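Local coordinates for tailspike protein (Siphovirus 9NA, PDB 3RIQ) that probably binds the lipopolysaccharide of its Salmonella host through a right-handed beta-helix and, as an endorhamnosidase, cleaves the polysaccharide, at residues F50-E58 with W71-K79; N314-A325 with N336-M347. All coordinates share one frame; numbering follows the deposited sequence.

How the interactions relate
Following the chain from its N terminus, interaction 1 comes first: residues 71-79 return beside 50-58 after a span of twelve residues, eight of them in strands, near the N-terminal end of the modelled beta-helix. Interaction 2 opens only after that loop has closed, when 336-347 settles beside 314-325 with ten residues between, close to the centre of the chain. The two are in series and neither nests in nor crosses the other; the centres of interactions 1 and 2 lie about 40 Å apart. Both join successive passes of the chain through parallel strand pairs, 56-59 with 79-87 in the first and 311-318 with 333-340 in the second, so each ties neighbouring coils of the solenoid.

Interaction 1 (F50-E58 with W71-K79)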
loop_
_atom_site.group_PDB
_atom_site.type_symbol
_atom_site.label_atom_id
_atom_site.label_comp_id
_atom_site.label_asym_id
_atom_site.label_seq_id
_atom_site.Cartn_x
_atom_site.Cartn_y
_atom_site.Cartn_z
ATOM N N PHE A 50 -25.334 34.927 -8.106
ATOM C CA PHE A 50 -24.428 35.447 -7.063
ATOM C C PHE A 50 -23.587 36.628 -7.509
ATOM O O PHE A 50 -22.708 37.091 -6.765
ATOM C CB PHE A 50 -23.529 34.278 -6.539
ATOM C CG PHE A 50 -24.295 33.267 -5.715
ATOM C CD1 PHE A 50 -24.633 33.535 -4.380
ATOM C CD2 PHE A 50 -24.698 32.046 -6.288
ATOM C CE1 PHE A 50 -25.315 32.586 -3.628
ATOM C CE2 PHE A 50 -25.408 31.102 -5.541
ATOM C CZ PHE A 50 -25.695 31.353 -4.222
ATOM N N GLY A 51 -23.804 37.086 -8.739
ATOM C CA GLY A 51 -23.229 38.340 -9.223
ATOM C C GLY A 51 -21.709 38.387 -9.311
ATOM O O GLY A 51 -21.123 39.472 -9.278
ATOM N N GLY A 52 -21.070 37.220 -9.436
ATOM C CA GLY A 52 -19.622 37.129 -9.494
ATOM C C GLY A 52 -18.943 37.327 -8.170
ATOM O O GLY A 52 -17.724 37.416 -8.117
ATOM N N LYS A 53 -19.718 37.401 -7.092
ATOM C CA LYS A 53 -19.126 37.701 -5.778
ATOM C C LYS A 53 -18.366 36.503 -5.216
ATOM O O LYS A 53 -18.740 35.332 -5.434
ATOM C CB LYS A 53 -20.251 38.131 -4.828
ATOM C CG LYS A 53 -20.814 39.499 -5.280
ATOM C CD LYS A 53 -21.833 40.114 -4.352
ATOM C CE LYS A 53 -23.104 39.416 -4.441
ATOM N NZ LYS A 53 -24.299 40.264 -4.022
ATOM N N VAL A 54 -17.308 36.806 -4.476
ATOM C CA VAL A 54 -16.459 35.798 -3.825
ATOM C C VAL A 54 -17.021 35.583 -2.418
ATOM O O VAL A 54 -16.676 36.315 -1.463
ATOM C CB VAL A 54 -14.960 36.202 -3.826
ATOM C CG1 VAL A 54 -14.126 35.050 -3.278
ATOM C CG2 VAL A 54 -14.517 36.608 -5.235
ATOM N N LEU A 55 -17.927 34.613 -2.303
ATOM C CA LEU A 55 -18.693 34.460 -1.062
ATOM C C LEU A 55 -18.258 33.300 -0.215
ATOM O O LEU A 55 -17.759 32.294 -0.721
ATOM C CB LEU A 55 -20.192 34.323 -1.379
ATOM C CG LEU A 55 -20.829 35.528 -2.083
ATOM C CD1 LEU A 55 -22.275 35.224 -2.414
ATOM C CD2 LEU A 55 -20.714 36.844 -1.251
ATOM N N THR A 56 -18.421 33.465 1.095
ATOM C CA THR A 56 -18.382 32.348 2.027
ATOM C C THR A 56 -19.817 31.993 2.331
ATOM O O THR A 56 -20.533 32.806 2.927
ATOM C CB THR A 56 -17.674 32.790 3.312
ATOM O OG1 THR A 56 -16.382 33.313 2.981
ATOM C CG2 THR A 56 -17.523 31.604 4.284
ATOM N N ILE A 57 -20.279 30.823 1.875
ATOM C CA ILE A 57 -21.689 30.424 2.089
ATOM C C ILE A 57 -21.707 29.417 3.243
ATOM O O ILE A 57 -21.308 28.242 3.078
ATOM C CB ILE A 57 -22.344 29.860 0.810
ATOM C CG1 ILE A 57 -22.272 30.918 -0.291
ATOM C CG2 ILE A 57 -23.800 29.452 1.110
ATOM C CD1 ILE A 57 -22.815 30.515 -1.633
ATOM N N GLU A 58 -22.083 29.901 4.423
ATOM C CA GLU A 58 -21.967 29.113 5.650
ATOM C C GLU A 58 -23.304 28.443 5.912
ATOM O O GLU A 58 -24.284 29.125 6.218
ATOM C CB GLU A 58 -21.598 30.045 6.825
ATOM C CG GLU A 58 -21.494 29.318 8.159
ATOM C CD GLU A 58 -20.137 28.732 8.393
ATOM O OE1 GLU A 58 -19.170 29.497 8.385
ATOM O OE2 GLU A 58 -20.036 27.523 8.615
ATOM N N TRP A 71 -27.244 27.369 -9.051
ATOM C CA TRP A 71 -26.384 28.429 -8.526
ATOM C C TRP A 71 -25.509 28.948 -9.650
ATOM O O TRP A 71 -24.638 28.220 -10.183
ATOM C CB TRP A 71 -25.536 27.908 -7.373
ATOM C CG TRP A 71 -26.273 27.801 -6.053
ATOM C CD1 TRP A 71 -27.645 27.904 -5.819
ATOM C CD2 TRP A 71 -25.668 27.584 -4.786
ATOM N NE1 TRP A 71 -27.889 27.765 -4.459
ATOM C CE2 TRP A 71 -26.698 27.562 -3.812
ATOM C CE3 TRP A 71 -24.326 27.392 -4.367
ATOM C CZ2 TRP A 71 -26.433 27.325 -2.428
ATOM C CZ3 TRP A 71 -24.071 27.182 -3.017
ATOM C CH2 TRP A 71 -25.124 27.151 -2.054
ATOM N N ASN A 72 -25.727 30.219 -9.994
ATOM C CA ASN A 72 -25.100 30.843 -11.180
ATOM C C ASN A 72 -24.217 32.005 -10.756
ATOM O O ASN A 72 -24.474 32.651 -9.743
ATOM C CB ASN A 72 -26.196 31.364 -12.117
ATOM C CG ASN A 72 -27.135 30.276 -12.547
ATOM O OD1 ASN A 72 -28.358 30.472 -12.663
ATOM N ND2 ASN A 72 -26.587 29.136 -12.830
ATOM N N ASN A 73 -23.168 32.251 -11.522
ATOM C CA ASN A 73 -22.244 33.366 -11.285
ATOM C C ASN A 73 -21.637 33.402 -9.887
ATOM O O ASN A 73 -21.426 34.460 -9.323
ATOM C CB ASN A 73 -22.929 34.709 -11.606
ATOM C CG ASN A 73 -23.450 34.742 -13.022
ATOM O OD1 ASN A 73 -22.745 34.369 -13.961
ATOM N ND2 ASN A 73 -24.662 35.229 -13.195
ATOM N N LEU A 74 -21.296 32.245 -9.353
ATOM C CA LEU A 74 -20.611 32.234 -8.080
ATOM C C LEU A 74 -19.169 32.565 -8.344
ATOM O O LEU A 74 -18.559 31.956 -9.224
ATOM C CB LEU A 74 -20.747 30.825 -7.433
ATOM C CG LEU A 74 -20.186 30.679 -6.022
ATOM C CD1 LEU A 74 -20.851 31.715 -5.077
ATOM C CD2 LEU A 74 -20.421 29.224 -5.476
ATOM N N GLY A 75 -18.610 33.535 -7.624
ATOM C CA GLY A 75 -17.268 34.043 -7.940
ATOM C C GLY A 75 -16.157 33.043 -7.651
ATOM O O GLY A 75 -16.220 32.313 -6.671
ATOM N N SER A 76 -15.122 33.043 -8.491
ATOM C CA SER A 76 -13.939 32.195 -8.258
ATOM C C SER A 76 -13.306 32.472 -6.891
ATOM O O SER A 76 -13.139 33.644 -6.496
ATOM C CB SER A 76 -12.908 32.395 -9.375
ATOM O OG SER A 76 -13.531 32.097 -10.610
ATOM N N GLY A 77 -13.007 31.390 -6.150
ATOM C CA GLY A 77 -12.469 31.534 -4.805
ATOM C C GLY A 77 -13.520 31.433 -3.700
ATOM O O GLY A 77 -13.165 31.490 -2.514
ATOM N N SER A 78 -14.806 31.320 -4.063
ATOM C CA SER A 78 -15.878 31.100 -3.067
ATOM C C SER A 78 -15.712 29.748 -2.357
ATOM O O SER A 78 -15.036 28.817 -2.861
ATOM C CB SER A 78 -17.273 31.121 -3.723
ATOM O OG SER A 78 -17.522 32.429 -4.245
ATOM N N LYS A 79 -16.295 29.670 -1.166
ATOM C CA LYS A 79 -16.329 28.431 -0.404
ATOM C C LYS A 79 -17.741 28.171 0.086
ATOM O O LYS A 79 -18.417 29.123 0.512
ATOM C CB LYS A 79 -15.360 28.487 0.790
ATOM C CG LYS A 79 -15.199 27.161 1.541
ATOM C CD LYS A 79 -14.194 27.311 2.691
ATOM C CE LYS A 79 -12.743 27.372 2.168
ATOM N NZ LYS A 79 -11.731 27.724 3.257
#
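Two successive corners of the beta-helix, 50-58 and 71-79, stack here, with aromatic side chains meeting on the inner side. The edge of the Phe50 ring stands against the face of Trp71 in a T-shaped pair: CE2 of Phe50 comes within 3.5 Å of CG of Trp71, the planes are at 73°, and CZ lies over the indole. Leu74, whose CG is anti to its own backbone N (chi1 -175°), carries CD1 over one face of the Phe50 ring, a CH-pi contact 4.2 Å from the ring centroid. Ile57 approaches Trp71 from the opposite direction, its CD1 3.8 Å from CZ3 of the indole.

The backbones are held together around this cluster. Phe50 begins a type I' turn; its N bonds to Asn72 O (2.9 Å), and further round the turn Gly52 N reaches Asn73 O. Gly75 N then bonds to Lys53 O. The hydroxyl of Ser78 works both ways, donating to Gly75 O and accepting from Leu55 N at 3.0 Å, which pins the type II turn 75-78 to the neighbouring pass. Beyond it, Leu55 O takes Lys79 N and Lys79 O takes Ile57 N (2.9 Å). Lys60 of the second subunit bonds to Val54 O and Thr56 OG1 outside. Such stacked turns leading into parallel strands are characteristic of parallel beta-helices, here a right-handed one.

Interaction 2 (N314-A325 with N336-M347); sequences NIITRDCMGIGA and NVVTYEAHKEGM
Strands 315-318 and 336-340 run parallel, their axes 4.7 Å apart and only 5° from aligned, and Ile315 N, Val338 N, Thr317 N, Tyr340 N and Asp319 N bond in turn to carbonyls across the gap. At the start of the ladder the amides of Asn314 and Asn336 meet with their planes 80° apart; Asn336 ND2 donates a bent hydrogen bond of 2.9 Å to a lone pair of Asn314 OD1, which lies somewhat out of the Asn336 amide plane. Like residues stack along one face: Val337 CG2 lies beside Ile315 CB, and Thr339 CG2 comes 3.4 Å from Thr317 OG1. Both threonines turn OG1 between backbone N and carbonyl carbon, from where Thr317 OG1 bonds to Gly324 O and Thr339 OG1 to Gly346 O, each tying its strand to the turn that leads into the next strand of the same coil. This stacking of equivalent positions, coil upon coil, marks a right-handed parallel beta-helix, the fold of the P22 tailspike family.

At the C-terminal ends of the strands and in the turns beyond, charged groups gather. His343 NE2 donates a hydrogen bond of 2.7 Å to Asp319 OD1, the oxygen in the imidazole plane, while ND1 is taken by Asp367. Arg318 NH1 reaches the syn side of Glu341 OE2 in a salt bridge of 3.2 Å. The carboxylates of Asp319 and Glu341 are stacked, and a water spans Asp319 OD2, Glu341 OE1 and Arg318 NH1; Lys366 bridges to both acids, which probably eases their proximity. Met321 SD sits obliquely to the imidazole, 3.5 Å from His343 ND1. Lys344, bent at chi2 and chi4, curls over Gly322 and donates a hydrogen bond from NZ to Met321 O (2.8 Å). Further round the turn, Gly324 N bonds to Glu345 O, and Ala342 CB lies against the backbone of Gly324, 3.7 Å from its CA.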
loop_
_atom_site.group_PDB
_atom_site.type_symbol
_atom_site.label_atom_id
_atom_site.label_comp_id
_atom_site.label_asym_id
_atom_site.label_seq_id
_atom_site.Cartn_x
_atom_site.Cartn_y
_atom_site.Cartn_z
ATOM N N ASN A 314 -4.305 1.830 -4.718
ATOM C CA ASN A 314 -4.779 1.654 -3.323
ATOM C C ASN A 314 -6.293 1.459 -3.238
ATOM O O ASN A 314 -6.963 2.025 -2.352
ATOM C CB ASN A 314 -4.293 2.839 -2.469
ATOM C CG ASN A 314 -2.773 3.030 -2.560
ATOM O OD1 ASN A 314 -2.023 2.076 -2.440
ATOM N ND2 ASN A 314 -2.333 4.241 -2.827
ATOM N N ILE A 315 -6.833 0.655 -4.149
ATOM C CA ILE A 315 -8.288 0.460 -4.255
ATOM C C ILE A 315 -8.630 -0.817 -3.491
ATOM O O ILE A 315 -7.873 -1.807 -3.547
ATOM C CB ILE A 315 -8.684 0.246 -5.723
ATOM C CG1 ILE A 315 -8.167 1.389 -6.599
ATOM C CG2 ILE A 315 -10.203 0.033 -5.861
ATOM C CD1 ILE A 315 -8.708 2.801 -6.280
ATOM N N ILE A 316 -9.763 -0.834 -2.790
ATOM C CA ILE A 316 -10.256 -2.093 -2.194
ATOM C C ILE A 316 -11.762 -2.150 -2.409
ATOM O O ILE A 316 -12.459 -1.150 -2.152
ATOM C CB ILE A 316 -9.875 -2.231 -0.691
ATOM C CG1 ILE A 316 -10.364 -3.597 -0.152
ATOM C CG2 ILE A 316 -10.391 -1.042 0.153
ATOM C CD1 ILE A 316 -9.841 -3.939 1.248
ATOM N N THR A 317 -12.279 -3.279 -2.890
ATOM C CA THR A 317 -13.732 -3.409 -3.104
ATOM C C THR A 317 -14.218 -4.705 -2.533
ATOM O O THR A 317 -13.470 -5.680 -2.497
ATOM C CB THR A 317 -14.146 -3.261 -4.606
ATOM O OG1 THR A 317 -13.954 -4.505 -5.296
ATOM C CG2 THR A 317 -13.333 -2.131 -5.292
ATOM N N ARG A 318 -15.459 -4.721 -2.050
ATOM C CA ARG A 318 -15.981 -5.935 -1.386
ATOM C C ARG A 318 -17.414 -6.210 -1.781
ATOM O O ARG A 318 -18.295 -5.338 -1.612
ATOM C CB ARG A 318 -15.877 -5.805 0.148
ATOM C CG ARG A 318 -16.211 -7.112 0.887
ATOM C CD ARG A 318 -16.465 -6.928 2.426
ATOM N NE ARG A 318 -17.791 -6.324 2.703
ATOM C CZ ARG A 318 -18.935 -7.007 2.740
ATOM N NH1 ARG A 318 -18.921 -8.309 2.485
ATOM N NH2 ARG A 318 -20.100 -6.384 2.995
ATOM N N ASP A 319 -17.647 -7.437 -2.261
ATOM C CA ASP A 319 -19.002 -7.962 -2.543
ATOM C C ASP A 319 -19.790 -7.060 -3.536
ATOM O O ASP A 319 -21.010 -6.860 -3.388
ATOM C CB ASP A 319 -19.762 -8.168 -1.199
ATOM C CG ASP A 319 -20.952 -9.119 -1.300
ATOM O OD1 ASP A 319 -21.025 -9.964 -2.239
ATOM O OD2 ASP A 319 -21.834 -9.021 -0.401
ATOM N N CYS A 320 -19.089 -6.557 -4.547
ATOM C CA CYS A 320 -19.717 -5.800 -5.604
ATOM C C CYS A 320 -20.387 -6.749 -6.590
ATOM O O CYS A 320 -19.837 -7.810 -6.898
ATOM C CB CYS A 320 -18.663 -4.947 -6.300
ATOM S SG CYS A 320 -17.988 -3.648 -5.154
ATOM N N MET A 321 -21.595 -6.386 -7.048
ATOM C CA MET A 321 -22.366 -7.282 -7.891
ATOM C C MET A 321 -21.819 -7.409 -9.313
ATOM O O MET A 321 -22.037 -8.442 -9.987
ATOM C CB MET A 321 -23.828 -6.839 -7.876
ATOM C CG MET A 321 -24.809 -7.728 -8.646
ATOM S SD MET A 321 -24.839 -9.490 -8.187
ATOM C CE MET A 321 -25.700 -9.446 -6.601
ATOM N N GLY A 322 -21.077 -6.391 -9.749
ATOM C CA GLY A 322 -20.423 -6.383 -11.056
ATOM C C GLY A 322 -18.980 -6.872 -10.940
ATOM O O GLY A 322 -18.660 -7.831 -10.186
ATOM N N ILE A 323 -18.103 -6.222 -11.707
ATOM C CA ILE A 323 -16.681 -6.556 -11.724
ATOM C C ILE A 323 -16.007 -5.880 -10.541
ATOM O O ILE A 323 -16.380 -4.776 -10.151
ATOM C CB ILE A 323 -16.066 -6.131 -13.081
ATOM C CG1 ILE A 323 -16.733 -6.942 -14.211
ATOM C CG2 ILE A 323 -14.529 -6.297 -13.114
ATOM C CD1 ILE A 323 -16.360 -6.454 -15.626
ATOM N N GLY A 324 -15.034 -6.570 -9.938
ATOM C CA GLY A 324 -14.428 -6.035 -8.718
ATOM C C GLY A 324 -13.755 -4.683 -8.940
ATOM O O GLY A 324 -13.875 -3.790 -8.097
ATOM N N ALA A 325 -13.066 -4.524 -10.070
ATOM C CA ALA A 325 -12.413 -3.240 -10.464
ATOM C C ALA A 325 -12.043 -3.434 -11.916
ATOM O O ALA A 325 -11.492 -4.497 -12.293
ATOM C CB ALA A 325 -11.136 -2.978 -9.643
ATOM N N ASN A 336 -1.777 -1.801 -6.573
ATOM C CA ASN A 336 -2.411 -2.055 -5.284
ATOM C C ASN A 336 -3.932 -1.993 -5.368
ATOM O O ASN A 336 -4.578 -1.018 -4.950
ATOM C CB ASN A 336 -1.864 -1.166 -4.153
ATOM C CG ASN A 336 -2.449 -1.553 -2.796
ATOM O OD1 ASN A 336 -3.124 -2.579 -2.676
ATOM N ND2 ASN A 336 -2.249 -0.701 -1.783
ATOM N N VAL A 337 -4.498 -3.056 -5.920
ATOM C CA VAL A 337 -5.949 -3.204 -6.021
ATOM C C VAL A 337 -6.292 -4.529 -5.372
ATOM O O VAL A 337 -5.724 -5.562 -5.741
ATOM C CB VAL A 337 -6.420 -3.198 -7.492
ATOM C CG1 VAL A 337 -7.920 -3.508 -7.593
ATOM C CG2 VAL A 337 -6.070 -1.839 -8.174
ATOM N N VAL A 338 -7.221 -4.491 -4.414
ATOM C CA VAL A 338 -7.636 -5.704 -3.674
ATOM C C VAL A 338 -9.133 -5.846 -3.847
ATOM O O VAL A 338 -9.862 -4.897 -3.553
ATOM C CB VAL A 338 -7.327 -5.546 -2.144
ATOM C CG1 VAL A 338 -7.884 -6.705 -1.318
ATOM C CG2 VAL A 338 -5.809 -5.350 -1.916
ATOM N N THR A 339 -9.610 -6.982 -4.370
ATOM C CA THR A 339 -11.045 -7.172 -4.455
ATOM C C THR A 339 -11.448 -8.477 -3.814
ATOM O O THR A 339 -10.779 -9.494 -4.026
ATOM C CB THR A 339 -11.606 -7.057 -5.904
ATOM O OG1 THR A 339 -11.340 -8.256 -6.663
ATOM C CG2 THR A 339 -11.050 -5.803 -6.631
ATOM N N TYR A 340 -12.533 -8.424 -3.036
ATOM C CA TYR A 340 -13.131 -9.586 -2.373
ATOM C C TYR A 340 -14.551 -9.775 -2.895
ATOM O O TYR A 340 -15.311 -8.798 -3.000
ATOM C CB TYR A 340 -13.237 -9.347 -0.855
ATOM C CG TYR A 340 -11.971 -9.649 -0.104
ATOM C CD1 TYR A 340 -11.737 -10.949 0.365
ATOM C CD2 TYR A 340 -10.986 -8.681 0.081
ATOM C CE1 TYR A 340 -10.563 -11.273 1.021
ATOM C CE2 TYR A 340 -9.796 -8.973 0.768
ATOM C CZ TYR A 340 -9.594 -10.298 1.218
ATOM O OH TYR A 340 -8.431 -10.690 1.834
ATOM N N GLU A 341 -14.935 -11.025 -3.129
ATOM C CA GLU A 341 -16.363 -11.391 -3.370
ATOM C C GLU A 341 -16.976 -10.661 -4.565
ATOM O O GLU A 341 -18.190 -10.468 -4.617
ATOM C CB GLU A 341 -17.221 -11.143 -2.095
ATOM C CG GLU A 341 -16.961 -12.061 -0.886
ATOM C CD GLU A 341 -17.790 -11.529 0.288
ATOM O OE1 GLU A 341 -18.950 -11.858 0.351
ATOM O OE2 GLU A 341 -17.323 -10.661 1.083
ATOM N N ALA A 342 -16.178 -10.292 -5.568
ATOM C CA ALA A 342 -16.792 -9.760 -6.811
ATOM C C ALA A 342 -17.704 -10.834 -7.410
ATOM O O ALA A 342 -17.308 -12.014 -7.487
ATOM C CB ALA A 342 -15.727 -9.377 -7.811
ATOM N N HIS A 343 -18.910 -10.443 -7.833
ATOM C CA HIS A 343 -19.827 -11.433 -8.399
ATOM C C HIS A 343 -19.483 -11.794 -9.858
ATOM O O HIS A 343 -19.735 -12.934 -10.296
ATOM C CB HIS A 343 -21.285 -11.001 -8.229
ATOM C CG HIS A 343 -21.733 -11.005 -6.799
ATOM N ND1 HIS A 343 -22.851 -11.691 -6.371
ATOM C CD2 HIS A 343 -21.189 -10.445 -5.696
ATOM C CE1 HIS A 343 -22.998 -11.518 -5.062
ATOM N NE2 HIS A 343 -21.993 -10.773 -4.629
ATOM N N LYS A 344 -18.867 -10.861 -10.571
ATOM C CA LYS A 344 -18.318 -11.114 -11.909
ATOM C C LYS A 344 -16.804 -11.295 -11.777
ATOM O O LYS A 344 -16.327 -11.799 -10.730
ATOM C CB LYS A 344 -18.680 -9.968 -12.883
ATOM C CG LYS A 344 -20.173 -9.560 -12.855
ATOM C CD LYS A 344 -21.112 -10.671 -13.259
ATOM C CE LYS A 344 -22.587 -10.148 -13.376
ATOM N NZ LYS A 344 -23.262 -9.908 -12.048
ATOM N N GLU A 345 -16.029 -10.889 -12.789
ATOM C CA GLU A 345 -14.575 -10.984 -12.658
ATOM C C GLU A 345 -14.038 -10.123 -11.501
ATOM O O GLU A 345 -14.643 -9.112 -11.141
ATOM C CB GLU A 345 -13.879 -10.552 -13.931
ATOM C CG GLU A 345 -14.130 -11.472 -15.133
ATOM C CD GLU A 345 -15.392 -11.135 -15.947
ATOM O OE1 GLU A 345 -16.195 -10.264 -15.547
ATOM O OE2 GLU A 345 -15.551 -11.744 -17.019
ATOM N N GLY A 346 -12.908 -10.531 -10.926
ATOM C CA GLY A 346 -12.321 -9.789 -9.816
ATOM C C GLY A 346 -11.564 -8.527 -10.215
ATOM O O GLY A 346 -11.550 -7.536 -9.486
ATOM N N MET A 347 -10.947 -8.577 -11.386
ATOM C CA MET A 347 -10.120 -7.490 -11.947
ATOM C C MET A 347 -10.159 -7.697 -13.451
ATOM O O MET A 347 -9.986 -8.833 -13.932
ATOM C CB MET A 347 -8.671 -7.550 -11.428
ATOM C CG MET A 347 -7.830 -6.332 -11.819
ATOM S SD MET A 347 -6.263 -6.715 -12.655
ATOM C CE MET A 347 -6.744 -6.827 -14.384
HETATM O O HOH W 1 -5.737 -1.619 -1.712
HETATM O O HOH W 2 -15.908 -6.682 -5.019
HETATM O O HOH W 3 -20.900 -10.304 1.822
#